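Local coordinates for protein 4-oxalocrotonate decarboxylase NahK (Pseudomonas putida, PDB 5D2K) that catalyses the metal-assisted decarboxylation of (3E)-2-oxohex-3-enedioate (4-oxalocrotonate) to 2-oxopent-4-enoate and carbon dioxide in the bacterial breakdown of naphthalene, at residues 54-58 against 90-94; 15-19 against 49-53; 192-196 against 242-247; 142-148 against 173-179; 132-136 against 212-218. The protein carries 1 engineered substitution. All coordinates share one frame; numbering follows the deposited sequence.

Contact 1. Residues 54-58 against 90-94; sequences IRRRK and FLADY. With EDO (1,2-ethanediol), chain E.
Arg-55 and Lys-58 of helix 44-60 face Phe-90 and Ala-92 of strand 87-92 and Tyr-94 in the 3-10 turn that follows, the axes of the short helix and strand segments running nearly parallel at 19° and 10.1 Å apart at their closest. This is helix-on-sheet packing: the helix packs against strands 87-92 and 65-71 of the mixed sheet that carries the active site, and Phe-90 bridges the distance. Arg-55 CB sits over one face of its ring, off-centre toward the rim, 3.9 Å from the Phe-90 ring centroid in a CH-pi contact. At the ring's edge Lys-58 CD lies in plane, 3.8 Å from Phe-90 CE1, while Ile-54 CG2 meets Phe-90 CZ at 4.0 Å. The chain of Arg-55 leaves CA opposite the backbone N (chi1 -177°) and runs extended to NE, carrying the guanidinium past the ring. There NH1 and NH2 grip the two hydroxyls of an ethanediol, probably from the crystallisation liquor. Arg-55 NE pairs with Glu-59. The methylenes of Lys-58 run by Phe-90 and Ala-92 before the chain bends at its last torsion (chi4 -57°), bringing the ammonium to the edge of the Tyr-94 ring. Glu-23 and Glu-26 of helix 12-27 form salt bridges with that ammonium, so its charge is probably balanced by these carboxylates; Glu-26 also bonds the tyrosine hydroxyl. Across the contact itself, Lys-58 NZ donates to Tyr-94 OH over 2.8 Å.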
# COMPACT_ATOMS: atom_id res chain seq x y z
N ILE A 54 8.27 2.57 -13.16
CA ILE A 54 6.88 3.01 -13.26
C ILE A 54 6.71 4.33 -12.51
O ILE A 54 6.07 5.26 -13.01
CB ILE A 54 5.90 1.95 -12.72
CG1 ILE A 54 5.96 0.68 -13.59
CG2 ILE A 54 4.49 2.49 -12.70
CD1 ILE A 54 5.06 -0.45 -13.09
N ARG A 55 7.30 4.41 -11.31
CA ARG A 55 7.29 5.68 -10.58
C ARG A 55 7.86 6.83 -11.44
O ARG A 55 7.28 7.92 -11.47
CB ARG A 55 8.08 5.57 -9.27
CG ARG A 55 8.05 6.85 -8.44
CD ARG A 55 8.85 6.75 -7.15
NE ARG A 55 9.00 8.07 -6.55
CZ ARG A 55 9.13 8.29 -5.24
NH1 ARG A 55 9.14 7.27 -4.40
NH2 ARG A 55 9.26 9.53 -4.78
N ARG A 56 8.99 6.57 -12.12
CA ARG A 56 9.59 7.58 -12.98
C ARG A 56 8.67 7.99 -14.13
O ARG A 56 8.55 9.18 -14.45
CB ARG A 56 10.94 7.09 -13.53
CG ARG A 56 11.74 8.21 -14.19
CD ARG A 56 12.70 7.68 -15.26
NE ARG A 56 11.98 6.98 -16.31
CZ ARG A 56 11.31 7.57 -17.30
NH1 ARG A 56 11.27 8.90 -17.39
NH2 ARG A 56 10.67 6.84 -18.19
N ARG A 57 8.00 7.02 -14.75
CA ARG A 57 7.05 7.33 -15.81
C ARG A 57 5.96 8.28 -15.31
O ARG A 57 5.58 9.23 -15.99
CB ARG A 57 6.42 6.04 -16.36
CG ARG A 57 7.41 5.12 -17.09
CD ARG A 57 6.74 3.80 -17.51
NE ARG A 57 5.67 3.99 -18.50
CZ ARG A 57 5.88 4.14 -19.81
NH1 ARG A 57 7.11 4.12 -20.31
NH2 ARG A 57 4.84 4.32 -20.62
N LYS A 58 5.47 8.02 -14.10
CA LYS A 58 4.40 8.85 -13.56
C LYS A 58 4.92 10.24 -13.22
O LYS A 58 4.25 11.23 -13.51
CB LYS A 58 3.76 8.18 -12.33
CG LYS A 58 3.00 6.91 -12.69
CD LYS A 58 2.08 6.46 -11.56
CE LYS A 58 1.38 5.15 -11.89
NZ LYS A 58 0.60 5.21 -13.18
N PHE A 90 4.68 2.67 -4.13
CA PHE A 90 4.49 4.11 -4.01
C PHE A 90 3.04 4.52 -4.26
O PHE A 90 2.26 3.76 -4.86
CB PHE A 90 5.41 4.86 -4.98
CG PHE A 90 5.05 4.65 -6.43
CD1 PHE A 90 4.09 5.45 -7.05
CD2 PHE A 90 5.64 3.64 -7.17
CE1 PHE A 90 3.74 5.24 -8.38
CE2 PHE A 90 5.30 3.42 -8.49
CZ PHE A 90 4.35 4.23 -9.10
N LEU A 91 2.69 5.73 -3.83
CA LEU A 91 1.34 6.28 -4.00
C LEU A 91 1.38 7.54 -4.86
O LEU A 91 2.05 8.53 -4.51
CB LEU A 91 0.71 6.58 -2.64
CG LEU A 91 0.66 5.40 -1.67
CD1 LEU A 91 0.21 5.89 -0.29
CD2 LEU A 91 -0.28 4.32 -2.17
N ALA A 92 0.68 7.52 -6.00
CA ALA A 92 0.57 8.70 -6.85
C ALA A 92 -0.60 9.59 -6.42
O ALA A 92 -1.58 9.10 -5.82
CB ALA A 92 0.41 8.29 -8.30
N ASP A 93 -0.52 10.88 -6.73
CA ASP A 93 -1.53 11.80 -6.23
C ASP A 93 -2.96 11.44 -6.67
O ASP A 93 -3.88 11.54 -5.85
CB ASP A 93 -1.19 13.27 -6.59
CG ASP A 93 -0.83 13.51 -8.05
OD1 ASP A 93 -1.09 12.68 -8.96
OD2 ASP A 93 -0.29 14.62 -8.29
N TYR A 94 -3.16 10.99 -7.91
CA TYR A 94 -4.52 10.69 -8.37
C TYR A 94 -5.09 9.43 -7.72
O TYR A 94 -6.27 9.11 -7.91
CB TYR A 94 -4.58 10.58 -9.90
CG TYR A 94 -3.82 9.40 -10.47
CD1 TYR A 94 -4.44 8.18 -10.64
CD2 TYR A 94 -2.49 9.53 -10.84
CE1 TYR A 94 -3.74 7.09 -11.16
CE2 TYR A 94 -1.79 8.45 -11.36
CZ TYR A 94 -2.42 7.23 -11.52
OH TYR A 94 -1.74 6.15 -12.05
C1 EDO E . 8.36 9.66 -1.16
O1 EDO E . 8.74 10.59 -2.18
C2 EDO E . 9.58 8.84 -0.77
O2 EDO E . 9.91 7.91 -1.81

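Contact 2. Residues 15-19 against 49-53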
# COMPACT_ATOMS: atom_id res chain seq x y z
N VAL A 15 13.61 -3.85 -18.45
CA VAL A 15 13.06 -3.06 -17.34
C VAL A 15 12.15 -1.95 -17.87
O VAL A 15 11.01 -1.79 -17.40
CB VAL A 15 14.18 -2.43 -16.48
CG1 VAL A 15 13.58 -1.49 -15.44
CG2 VAL A 15 14.98 -3.50 -15.78
N LEU A 16 12.63 -1.19 -18.85
CA LEU A 16 11.84 -0.09 -19.39
C LEU A 16 10.56 -0.58 -20.05
O LEU A 16 9.50 0.00 -19.86
CB LEU A 16 12.67 0.72 -20.40
CG LEU A 16 14.00 1.26 -19.88
CD1 LEU A 16 14.68 2.13 -20.93
CD2 LEU A 16 13.86 2.02 -18.57
N ALA A 17 10.65 -1.66 -20.82
CA ALA A 17 9.49 -2.17 -21.53
C ALA A 17 8.49 -2.87 -20.60
O ALA A 17 7.26 -2.76 -20.79
CB ALA A 17 9.95 -3.13 -22.64
N LEU A 18 8.99 -3.57 -19.58
CA LEU A 18 8.10 -4.21 -18.61
C LEU A 18 7.34 -3.15 -17.83
O LEU A 18 6.14 -3.30 -17.55
CB LEU A 18 8.86 -5.12 -17.65
CG LEU A 18 9.13 -6.53 -18.16
CD1 LEU A 18 10.13 -7.25 -17.27
CD2 LEU A 18 7.81 -7.29 -18.20
N ALA A 19 8.02 -2.05 -17.50
CA ALA A 19 7.35 -0.99 -16.76
C ALA A 19 6.19 -0.40 -17.55
O ALA A 19 5.10 -0.16 -17.00
CB ALA A 19 8.34 0.09 -16.39
N ASP A 49 13.34 -2.58 -9.66
CA ASP A 49 13.78 -1.75 -10.79
C ASP A 49 12.57 -1.38 -11.65
O ASP A 49 12.41 -0.22 -12.05
CB ASP A 49 14.81 -2.47 -11.67
CG ASP A 49 16.21 -2.52 -11.06
OD1 ASP A 49 16.47 -1.86 -10.04
OD2 ASP A 49 17.06 -3.22 -11.65
N VAL A 50 11.73 -2.37 -11.93
CA VAL A 50 10.54 -2.12 -12.72
C VAL A 50 9.59 -1.17 -11.99
O VAL A 50 9.10 -0.22 -12.59
CB VAL A 50 9.83 -3.44 -13.08
CG1 VAL A 50 8.46 -3.18 -13.72
CG2 VAL A 50 10.70 -4.28 -14.01
N GLN A 51 9.36 -1.41 -10.70
CA GLN A 51 8.48 -0.53 -9.93
C GLN A 51 8.96 0.92 -9.92
O GLN A 51 8.16 1.85 -10.12
CB GLN A 51 8.36 -1.02 -8.48
CG GLN A 51 7.31 -0.22 -7.69
CD GLN A 51 7.35 -0.48 -6.20
OE1 GLN A 51 7.74 0.39 -5.42
NE2 GLN A 51 6.93 -1.68 -5.80
N TRP A 52 10.26 1.12 -9.68
CA TRP A 52 10.77 2.48 -9.64
C TRP A 52 10.77 3.13 -11.02
O TRP A 52 10.69 4.36 -11.14
CB TRP A 52 12.18 2.52 -9.03
CG TRP A 52 12.21 2.40 -7.52
CD1 TRP A 52 12.17 1.25 -6.79
CD2 TRP A 52 12.29 3.48 -6.57
NE1 TRP A 52 12.23 1.54 -5.44
CE2 TRP A 52 12.29 2.90 -5.28
CE3 TRP A 52 12.35 4.88 -6.68
CZ2 TRP A 52 12.36 3.67 -4.11
CZ3 TRP A 52 12.42 5.64 -5.51
CH2 TRP A 52 12.42 5.03 -4.25
N GLU A 53 10.82 2.32 -12.08
CA GLU A 53 10.69 2.88 -13.42
C GLU A 53 9.25 3.31 -13.68
O GLU A 53 9.02 4.33 -14.32
CB GLU A 53 11.16 1.88 -14.48
CG GLU A 53 10.89 2.28 -15.93
CD GLU A 53 11.50 3.60 -16.39
OE1 GLU A 53 12.40 4.16 -15.72
OE2 GLU A 53 11.06 4.07 -17.47
O HOH W 1 9.56 2.85 -19.35
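Val-50, Val-15 and Glu-53 give up the most surface here. Val-50 presents both methyls to helix 12-27: CG1 lies 3.9 Å from Ala-19 CA, and CG2 reaches Leu-18 CB at 4.2 Å. One turn before Ala-19, Val-15 has its CG1 turned by a chi1 of 173° toward the backbone of the partner helix, 3.8 Å from Asp-49 O. Helices 12-27 and 44-60 form a crossed pair in the N-terminal part of the chain; segments 15-19 and 49-53 meet at -62°, their axes 8.6 Å apart at closest approach. Small Ala-19 probably allows this closeness, its CA being the nearest to that of Val-50. Glu-53 folds over this alanine: its CG lies 3.4 Å from Ala-19 CB, and the bend at chi2 (58°) turns the carboxylate toward Leu-16, whose CD2 packs against Glu-53 CD at 3.6 Å. Arg-56 would probably lose its salt-bridge mate, and the methyls of Ala-19 and Leu-16 their cover, if an alanine stood in place of Glu-53. A water ties the charged end back to the first helix, donating to Glu-53 OE2 at 2.7 Å and to Leu-16 O. The carboxylate of Asp-49 turns to other partners, forming salt bridges with Arg-8 and Arg-227.

Contact 3. Residues 192-196 against 242-247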
# COMPACT_ATOMS: atom_id res chain seq x y z
N VAL A 192 -9.89 -1.54 14.89
CA VAL A 192 -10.44 -1.13 13.60
C VAL A 192 -11.58 -2.08 13.19
O VAL A 192 -11.41 -3.29 13.23
CB VAL A 192 -9.34 -1.11 12.53
CG1 VAL A 192 -9.87 -0.55 11.25
CG2 VAL A 192 -8.14 -0.29 13.00
N VAL A 193 -12.73 -1.52 12.82
CA VAL A 193 -13.88 -2.32 12.43
C VAL A 193 -14.33 -1.92 11.03
O VAL A 193 -14.74 -0.78 10.83
CB VAL A 193 -15.06 -2.14 13.41
CG1 VAL A 193 -16.27 -2.97 12.97
CG2 VAL A 193 -14.64 -2.52 14.83
N MET A 194 -14.27 -2.86 10.09
CA MET A 194 -14.67 -2.62 8.70
C MET A 194 -16.12 -3.06 8.49
O MET A 194 -16.46 -4.22 8.73
CB MET A 194 -13.76 -3.36 7.73
CG MET A 194 -14.12 -3.22 6.25
SD MET A 194 -13.19 -4.36 5.20
CE MET A 194 -11.52 -3.71 5.34
N GLU A 195 -16.95 -2.12 8.05
CA GLU A 195 -18.34 -2.41 7.71
C GLU A 195 -18.54 -2.27 6.20
O GLU A 195 -18.00 -1.37 5.58
CB GLU A 195 -19.29 -1.48 8.46
CG GLU A 195 -19.16 -1.57 9.99
CD GLU A 195 -20.06 -0.60 10.73
OE1 GLU A 195 -20.72 0.23 10.08
OE2 GLU A 195 -20.11 -0.68 11.98
N LYS A 196 -19.31 -3.19 5.62
CA LYS A 196 -19.65 -3.10 4.20
C LYS A 196 -21.15 -3.26 4.09
O LYS A 196 -21.72 -4.20 4.65
CB LYS A 196 -18.92 -4.17 3.38
CG LYS A 196 -19.37 -4.29 1.91
CD LYS A 196 -18.58 -5.39 1.21
CE LYS A 196 -19.10 -5.72 -0.18
NZ LYS A 196 -18.42 -6.94 -0.69
N ILE A 242 -4.61 -4.16 8.13
CA ILE A 242 -4.74 -4.73 9.47
C ILE A 242 -5.53 -6.04 9.36
O ILE A 242 -5.27 -6.99 10.10
CB ILE A 242 -5.39 -3.71 10.42
CG1 ILE A 242 -4.38 -2.60 10.73
CG2 ILE A 242 -5.82 -4.37 11.72
CD1 ILE A 242 -4.95 -1.33 11.34
N THR A 243 -6.45 -6.10 8.41
CA THR A 243 -7.26 -7.29 8.21
C THR A 243 -7.16 -7.80 6.78
O THR A 243 -6.53 -7.17 5.93
CB THR A 243 -8.75 -7.03 8.49
OG1 THR A 243 -9.31 -6.28 7.40
CG2 THR A 243 -8.94 -6.25 9.77
N ALA A 244 -7.82 -8.92 6.52
CA ALA A 244 -7.96 -9.40 5.16
C ALA A 244 -8.71 -8.36 4.32
O ALA A 244 -9.58 -7.65 4.82
CB ALA A 244 -8.68 -10.74 5.13
N ALA A 245 -8.36 -8.30 3.05
CA ALA A 245 -9.00 -7.40 2.10
C ALA A 245 -10.38 -7.92 1.68
O ALA A 245 -10.61 -9.14 1.64
CB ALA A 245 -8.10 -7.21 0.90
N VAL A 246 -11.29 -7.00 1.38
CA VAL A 246 -12.69 -7.33 1.08
C VAL A 246 -13.07 -6.78 -0.28
O VAL A 246 -12.85 -5.60 -0.56
CB VAL A 246 -13.61 -6.76 2.16
CG1 VAL A 246 -15.08 -6.86 1.76
CG2 VAL A 246 -13.35 -7.45 3.51
N PRO A 247 -13.65 -7.62 -1.16
CA PRO A 247 -14.02 -7.12 -2.49
C PRO A 247 -15.10 -6.03 -2.44
O PRO A 247 -15.97 -6.01 -1.55
CB PRO A 247 -14.53 -8.38 -3.21
CG PRO A 247 -14.90 -9.33 -2.13
CD PRO A 247 -14.01 -9.03 -0.96
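Lys-196 NZ donates to Pro-247 O at 2.8 Å, the one hydrogen bond between these segments. The ammonium approaches at a C=O...N angle of 147°, tilted 33° from the carbonyl plane, and the lysine gets there fully stretched, every side-chain torsion close to trans. On the way its CD brushes Val-246 CG1 at 3.8 Å. Asp-252 offers the same ammonium a long, weak ion pair. Behind this polar end the contact is greasy. Met-194 and Val-246 run antiparallel alongside one another, the sulfur Met-194 SD resting 3.5 Å from Val-246 CG2. The bend at chi3 (-68°) then swings the methionine methyl CE round toward Thr-243 OG1, 4.0 Å away. At the far end, in the modelled one of two Val-192 conformers, Val-192 CG2 meets Ile-242 CD1 at 3.7 Å, one side chain lying athwart the other. Strand 191-196 belongs to the five-stranded sheet and packs through its side chains on a loop and the short strand 246-247 of the other, metal-bearing sheet. The chemistry implies a largely apolar interface, with directional bonding confined to the lysine at its end.

Contact 4. Residues 142-148 against 173-179; sequences VIPTVEV and FITGGRM. With MG (magnesium ion), chain C.
The antiparallel strand pair 139-149 and 170-175 belongs to the sheet that carries the magnesium site of this FAH-family fold, and Glu-147 is its metal ligand here. Val-146 and Ile-174 form the hydrogen-bonded pair: Val-146 N donates to Ile-174 O at 2.9 Å, and Ile-174 N returns a bond to Val-146 O at 2.8 Å. Gly-176 N then donates to Pro-144 O at 3.1 Å, carrying the pairing into the loop. Thr-145 faces Thr-175, and Glu-147 faces Phe-173, as non-hydrogen-bonded pairs. On the opposite face, Ile-174 CD1 packs against Val-146 CG1 and, at 4.1 Å, Val-148 CG2. In the conformer given of two for Ile-143, its CG2 abuts Thr-175 CB at 3.6 Å. Thr-145 OG1 bonds Ile-143 O within its own strand, the hydroxyl standing above the carbonyl plane, and also Ser-118. Glu-147 stretches out from the sheet (chi1 -159°, extended beyond CG). Its OE2 forms a salt bridge with Lys-69; with the metal bond on OE1, this probably holds the carboxylate's rotation. The bound 2-oxoadipate touches Glu-147. Glu-114 and Glu-116 complete the protein's share of the metal shell. Glu-147 OE1 binds the magnesium ion at 2.0 Å, beside a water ligand at 2.1 Å.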
# COMPACT_ATOMS: atom_id res chain seq x y z
N VAL A 142 -0.94 10.76 12.84
CA VAL A 142 -1.46 9.52 12.27
C VAL A 142 -2.76 9.81 11.51
O VAL A 142 -3.46 10.76 11.83
CB VAL A 142 -1.69 8.47 13.37
CG1 VAL A 142 -0.44 8.36 14.25
CG2 VAL A 142 -2.92 8.81 14.20
N ILE A 143 -3.04 8.99 10.49
CA ILE A 143 -4.18 9.17 9.60
C ILE A 143 -4.91 7.86 9.31
O ILE A 143 -4.34 6.98 8.66
CB ILE A 143 -3.75 9.78 8.25
CG1 ILE A 143 -3.11 11.16 8.45
CG2 ILE A 143 -4.92 9.86 7.28
CD1 ILE A 143 -2.55 11.74 7.17
N PRO A 144 -6.16 7.72 9.79
CA PRO A 144 -6.96 6.55 9.40
C PRO A 144 -7.08 6.49 7.88
O PRO A 144 -7.40 7.51 7.26
CB PRO A 144 -8.31 6.82 10.05
CG PRO A 144 -7.96 7.59 11.30
CD PRO A 144 -6.85 8.54 10.81
N THR A 145 -6.76 5.34 7.28
CA THR A 145 -6.69 5.23 5.83
C THR A 145 -7.21 3.88 5.36
O THR A 145 -6.78 2.84 5.86
CB THR A 145 -5.24 5.39 5.31
OG1 THR A 145 -4.66 6.59 5.82
CG2 THR A 145 -5.20 5.43 3.78
N VAL A 146 -8.11 3.89 4.38
CA VAL A 146 -8.57 2.67 3.73
C VAL A 146 -7.90 2.56 2.36
O VAL A 146 -8.00 3.49 1.55
CB VAL A 146 -10.11 2.67 3.56
CG1 VAL A 146 -10.58 1.43 2.78
CG2 VAL A 146 -10.78 2.71 4.92
N GLU A 147 -7.18 1.47 2.11
CA GLU A 147 -6.61 1.28 0.79
C GLU A 147 -7.58 0.55 -0.11
O GLU A 147 -8.29 -0.33 0.33
CB GLU A 147 -5.30 0.48 0.83
CG GLU A 147 -4.48 0.73 -0.46
CD GLU A 147 -3.12 0.05 -0.51
OE1 GLU A 147 -2.78 -0.75 0.38
OE2 GLU A 147 -2.39 0.32 -1.49
N VAL A 148 -7.59 0.93 -1.38
CA VAL A 148 -8.21 0.11 -2.42
C VAL A 148 -7.07 -0.54 -3.18
O VAL A 148 -6.28 0.16 -3.82
CB VAL A 148 -9.09 0.92 -3.38
CG1 VAL A 148 -9.79 -0.03 -4.37
CG2 VAL A 148 -10.11 1.74 -2.61
N PHE A 173 -6.44 5.27 -2.38
CA PHE A 173 -6.47 5.27 -0.92
C PHE A 173 -7.38 6.39 -0.44
O PHE A 173 -7.49 7.44 -1.08
CB PHE A 173 -5.06 5.39 -0.32
CG PHE A 173 -4.39 6.72 -0.56
CD1 PHE A 173 -3.64 6.96 -1.71
CD2 PHE A 173 -4.48 7.74 0.39
CE1 PHE A 173 -3.02 8.18 -1.92
CE2 PHE A 173 -3.86 8.96 0.19
CZ PHE A 173 -3.13 9.19 -0.96
N ILE A 174 -8.06 6.13 0.67
CA ILE A 174 -9.06 7.04 1.23
C ILE A 174 -8.67 7.43 2.66
O ILE A 174 -8.63 6.57 3.54
CB ILE A 174 -10.47 6.39 1.27
CG1 ILE A 174 -10.80 5.69 -0.05
CG2 ILE A 174 -11.54 7.43 1.64
CD1 ILE A 174 -11.70 4.45 0.09
N THR A 175 -8.39 8.70 2.90
CA THR A 175 -8.07 9.15 4.26
C THR A 175 -9.32 9.70 4.92
O THR A 175 -10.23 10.21 4.24
CB THR A 175 -6.96 10.22 4.29
OG1 THR A 175 -7.39 11.38 3.57
CG2 THR A 175 -5.66 9.69 3.69
N GLY A 176 -9.39 9.60 6.24
CA GLY A 176 -10.55 10.14 6.93
C GLY A 176 -10.42 10.06 8.43
O GLY A 176 -9.32 9.89 8.96
N GLY A 177 -11.55 10.20 9.12
CA GLY A 177 -11.59 10.19 10.57
C GLY A 177 -10.77 11.31 11.17
O GLY A 177 -10.58 12.37 10.57
N ARG A 178 -10.26 11.08 12.38
CA ARG A 178 -9.48 12.09 13.10
C ARG A 178 -7.97 11.86 13.00
O ARG A 178 -7.50 10.76 13.28
CB ARG A 178 -9.93 12.11 14.56
CG ARG A 178 -11.44 12.30 14.71
CD ARG A 178 -11.96 12.01 16.11
NE ARG A 178 -11.55 13.04 17.07
CZ ARG A 178 -12.35 14.01 17.52
NH1 ARG A 178 -13.60 14.09 17.08
NH2 ARG A 178 -11.89 14.89 18.39
N MET A 179 -7.24 12.91 12.63
CA MET A 179 -5.81 12.80 12.29
C MET A 179 -4.92 13.40 13.38
O MET A 179 -4.54 14.57 13.31
CB MET A 179 -5.54 13.49 10.95
CG MET A 179 -6.38 12.94 9.77
SD MET A 179 -6.00 13.58 8.11
CE MET A 179 -7.37 12.90 7.17
MG MG C . -2.36 -2.08 1.84
O HOH W 2 -0.64 -1.05 2.42

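Contact 5. Residues 132-136 against 212-218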
# COMPACT_ATOMS: atom_id res chain seq x y z
N LEU A 132 12.59 0.28 15.90
CA LEU A 132 11.38 0.91 16.41
C LEU A 132 11.67 2.23 17.14
O LEU A 132 11.02 3.25 16.90
CB LEU A 132 10.67 -0.09 17.34
CG LEU A 132 9.28 0.24 17.86
CD1 LEU A 132 8.36 0.56 16.70
CD2 LEU A 132 8.74 -0.94 18.64
N GLY A 133 12.67 2.23 18.02
CA GLY A 133 13.03 3.44 18.74
C GLY A 133 13.52 4.60 17.89
O GLY A 133 13.46 5.75 18.32
N ASP A 134 14.01 4.31 16.69
CA ASP A 134 14.49 5.34 15.76
C ASP A 134 13.33 6.07 15.08
O ASP A 134 13.49 7.18 14.59
CB ASP A 134 15.38 4.71 14.68
CG ASP A 134 16.68 4.16 15.24
OD1 ASP A 134 17.41 4.92 15.91
OD2 ASP A 134 16.99 2.97 14.99
N VAL A 135 12.17 5.42 15.03
CA VAL A 135 11.04 5.90 14.25
C VAL A 135 10.17 6.88 15.04
O VAL A 135 9.57 7.79 14.48
CB VAL A 135 10.16 4.70 13.78
CG1 VAL A 135 8.81 5.15 13.22
CG2 VAL A 135 10.92 3.85 12.76
N ILE A 136 10.10 6.68 16.36
CA ILE A 136 9.05 7.30 17.16
C ILE A 136 9.00 8.82 17.04
O ILE A 136 7.96 9.38 16.71
CB ILE A 136 9.19 6.90 18.65
CG1 ILE A 136 9.10 5.38 18.78
CG2 ILE A 136 8.13 7.59 19.48
CD1 ILE A 136 9.61 4.85 20.13
N HIS A 212 3.48 -3.98 15.64
CA HIS A 212 3.32 -2.55 15.90
C HIS A 212 3.43 -1.81 14.57
O HIS A 212 4.41 -2.00 13.87
CB HIS A 212 4.41 -2.03 16.85
CG HIS A 212 4.05 -0.75 17.53
ND1 HIS A 212 3.87 0.44 16.85
CD2 HIS A 212 3.81 -0.48 18.83
CE1 HIS A 212 3.53 1.38 17.71
NE2 HIS A 212 3.48 0.85 18.91
N PRO A 213 2.44 -0.96 14.23
CA PRO A 213 2.56 -0.27 12.93
C PRO A 213 3.88 0.51 12.73
O PRO A 213 4.36 0.63 11.60
CB PRO A 213 1.35 0.67 12.94
CG PRO A 213 0.31 -0.11 13.69
CD PRO A 213 1.12 -0.73 14.84
N LEU A 214 4.47 1.00 13.81
CA LEU A 214 5.73 1.74 13.66
C LEU A 214 6.88 0.80 13.26
O LEU A 214 7.88 1.25 12.69
CB LEU A 214 6.05 2.50 14.95
CG LEU A 214 5.08 3.64 15.29
CD1 LEU A 214 5.59 4.45 16.47
CD2 LEU A 214 4.84 4.55 14.07
N SER A 215 6.75 -0.50 13.53
CA SER A 215 7.77 -1.46 13.07
C SER A 215 7.74 -1.58 11.55
O SER A 215 8.75 -1.88 10.92
CB SER A 215 7.56 -2.84 13.71
OG SER A 215 7.84 -2.79 15.11
N SER A 216 6.57 -1.36 10.97
CA SER A 216 6.45 -1.34 9.52
C SER A 216 7.22 -0.17 8.91
O SER A 216 7.85 -0.30 7.86
CB SER A 216 4.97 -1.27 9.14
OG SER A 216 4.82 -1.35 7.73
N VAL A 217 7.16 0.99 9.58
CA VAL A 217 7.90 2.17 9.17
C VAL A 217 9.41 1.89 9.23
O VAL A 217 10.16 2.24 8.32
CB VAL A 217 7.55 3.41 10.04
CG1 VAL A 217 8.39 4.62 9.64
CG2 VAL A 217 6.06 3.74 9.93
N ALA A 218 9.87 1.26 10.32
CA ALA A 218 11.29 0.92 10.43
C ALA A 218 11.69 -0.03 9.31
O ALA A 218 12.73 0.14 8.67
CB ALA A 218 11.58 0.28 11.81
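Leu-132 and Val-135 are the bumps that a weakly bonded helical turn around 132-135 presses into the first turns of helix 213-225, a helix-to-helix contact on the flank of the FAH-type domain. Val-135 wedges into the hollow between Leu-214, Val-217 and Ala-218. With chi1 at 168°, its CG1 abuts Val-217 CG1 at 3.6 Å and comes within 4.1 Å of Leu-214 CD2. The other methyl, Val-135 CG2, packs against Ala-218 CB at 3.8 Å. The hollow between Leu-214, Val-217 and Ala-218 is likely to be left partly unfilled by an alanine here, since both methyls that occupy it are gone. Leu-132 reaches in one turn away, set roughly perpendicular to Leu-214. The fit is tight there, Leu-132 CD1 lying only 3.5 Å from Leu-214 CB, with Ser-215 OG flanking the same methyl at 3.7 Å. Ile-136 adds its CG1 against Leu-214 CD1 at 4.3 Å. Near the Leu-132 methyl is His-212, the N-cap residue of the longer helix. Its ring takes the amide of Leu-214 in the first turn almost in plane: Leu-214 N donates to His-212 ND1 at 3.1 Å, with an N-H...N angle of 161°.

Overall arrangement
From the N terminus, contact 2 closes first, pairing helix 12-27 with helix 44-60. Contact 1 then follows in series, from that same second helix to strand 87-92; the two touch where Ile-54 CG1 meets Ala-19 O at 3.6 Å. Contact 5 spans a long loop, from 132-136 to 212-218, and contact 4 falls wholly inside it. Contact 3 begins within that loop and ends beyond it, so it crosses contact 5. Contacts 1, 3 and 4 all reach the metal-bearing sheet, contact 1 meeting contact 4 through Leu-91 and Phe-173. Contacts 2 and 3 lie about 31 Å apart between centres, on opposite sides of the chain's centre.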